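Local atomic coordinates of RPA0582 (Rhodopseudomonas palustris, PDB entry 3HHL), a protein that is of unknown function but belongs to the DUF1330 family of the dimeric alpha-beta barrel superfamily, and probably works as a dimer. Residues E94-S97 with V98-V102. Sequence-based numbering, arbitrary orientation.
Sequences EYPS and VAAFV
The ring of Y95 takes the edge of F101 on one face, with CD1 of F101 standing over the ring centre. This is a T-shaped (edge-to-face) pair, its planes at 87° and its centroids 5.1 Å apart. It sits at a strand-to-helix turn of what is, from its family, a dimeric alpha-beta barrel fold, where strand 89-95 ends and helix 98-106 begins, with S97 as N-cap. The closest atoms of the pair are Y95 CE1 and F101 CD1, at 3.7 Å. CE1 of F101 follows at 4.1 Å from Y95 CE1, so the CD1-CE1 edge is the part turned to the tyrosine. CG of F101 is anti to its own backbone N (chi1 -175°). This torsion carries the ring from the first turn of the helix toward the tyrosine. F101 also meets the ring of F16 of helix 10-18, and touches I25 of strand 25-33 and an apolar side chain of the other subunit. Y95 also packs on I25 and M27, so the pair joins the sheet to the helix, and F101 extends the packing to the neighbouring subunit. Replacing Y95 by an alanine is likely to open a gap beside F101 and leave its CD1 edge without an aromatic face to rest on. P96 adds a second apolar contact to the turn. Its CD lies 3.8 Å from A100 CB, and its CG also comes near that methyl. The helix start is held by S97. The side chain places OG between its backbone N and carbonyl carbon (chi1 68°), facing the first helical turn. The carbonyl O of S97 receives a weak bond from A100 N as well. The capping bond itself is shorter, with A100 N giving its hydrogen to S97 OG over 2.8 Å at an N-H...O angle of 142°.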
loop_
_atom_site.group_PDB
_atom_site.type_symbol
_atom_site.label_atom_id
_atom_site.label_comp_id
_atom_site.label_asym_id
_atom_site.label_seq_id
_atom_site.Cartn_x
_atom_site.Cartn_y
_atom_site.Cartn_z
ATOM N N GLU C 94 -9.961 6.360 6.367
ATOM C CA GLU C 94 -10.085 7.814 6.145
ATOM C C GLU C 94 -10.399 8.513 7.460
ATOM O O GLU C 94 -11.191 8.019 8.240
ATOM C CB GLU C 94 -11.222 8.071 5.162
ATOM C CG GLU C 94 -11.695 9.497 5.091
ATOM C CD GLU C 94 -12.538 9.799 3.852
ATOM O OE1 GLU C 94 -12.336 9.095 2.816
ATOM O OE2 GLU C 94 -13.383 10.748 3.910
ATOM N N TYR C 95 -9.806 9.681 7.695
ATOM C CA TYR C 95 -10.209 10.543 8.809
ATOM C C TYR C 95 -10.490 11.895 8.219
ATOM O O TYR C 95 -9.939 12.227 7.212
ATOM C CB TYR C 95 -9.121 10.602 9.876
ATOM C CG TYR C 95 -8.785 9.230 10.434
ATOM C CD1 TYR C 95 -7.971 8.359 9.721
ATOM C CD2 TYR C 95 -9.273 8.804 11.667
ATOM C CE1 TYR C 95 -7.636 7.115 10.204
ATOM C CE2 TYR C 95 -8.946 7.547 12.167
ATOM C CZ TYR C 95 -8.125 6.706 11.411
ATOM O OH TYR C 95 -7.797 5.430 11.833
ATOM N N PRO C 96 -11.377 12.677 8.835
ATOM C CA PRO C 96 -11.793 13.877 8.133
ATOM C C PRO C 96 -10.771 14.990 8.258
ATOM O O PRO C 96 -10.840 16.011 7.544
ATOM C CB PRO C 96 -13.114 14.225 8.822
ATOM C CG PRO C 96 -13.056 13.561 10.125
ATOM C CD PRO C 96 -12.245 12.378 9.990
ATOM N N SER C 97 -9.821 14.798 9.159
ATOM C CA SER C 97 -8.831 15.822 9.403
ATOM C C SER C 97 -7.679 15.171 10.138
ATOM O O SER C 97 -7.824 14.073 10.677
ATOM C CB SER C 97 -9.400 16.927 10.304
ATOM O OG SER C 97 -9.623 16.419 11.633
ATOM N N VAL C 98 -6.551 15.878 10.155
ATOM C CA VAL C 98 -5.426 15.496 10.923
ATOM C C VAL C 98 -5.799 15.550 12.402
ATOM O O VAL C 98 -5.457 14.664 13.162
ATOM C CB VAL C 98 -4.234 16.405 10.647
ATOM C CG1 VAL C 98 -3.118 16.159 11.644
ATOM C CG2 VAL C 98 -3.734 16.183 9.233
ATOM N N ALA C 99 -6.542 16.567 12.794
ATOM C CA ALA C 99 -6.917 16.755 14.180
ATOM C C ALA C 99 -7.753 15.564 14.661
ATOM O O ALA C 99 -7.632 15.166 15.824
ATOM C CB ALA C 99 -7.649 18.106 14.383
ATOM N N ALA C 100 -8.572 14.984 13.790
ATOM C CA ALA C 100 -9.415 13.884 14.237
ATOM C C ALA C 100 -8.508 12.731 14.625
ATOM O O ALA C 100 -8.737 12.063 15.628
ATOM C CB ALA C 100 -10.403 13.458 13.165
ATOM N N PHE C 101 -7.475 12.519 13.831
ATOM C CA PHE C 101 -6.585 11.421 14.038
ATOM C C PHE C 101 -5.753 11.624 15.294
ATOM O O PHE C 101 -5.481 10.666 16.006
ATOM C CB PHE C 101 -5.651 11.273 12.835
ATOM C CG PHE C 101 -4.756 10.073 12.904
ATOM C CD1 PHE C 101 -5.142 8.871 12.359
ATOM C CD2 PHE C 101 -3.540 10.139 13.538
ATOM C CE1 PHE C 101 -4.306 7.749 12.444
ATOM C CE2 PHE C 101 -2.719 9.025 13.621
ATOM C CZ PHE C 101 -3.097 7.853 13.074
ATOM N N VAL C 102 -5.330 12.854 15.557
ATOM C CA VAL C 102 -4.571 13.136 16.772
ATOM C C VAL C 102 -5.463 12.913 18.016
ATOM O O VAL C 102 -5.037 12.321 19.037
ATOM C CB VAL C 102 -3.949 14.549 16.721
ATOM C CG1 VAL C 102 -3.413 14.982 18.065
ATOM C CG2 VAL C 102 -2.866 14.594 15.682
#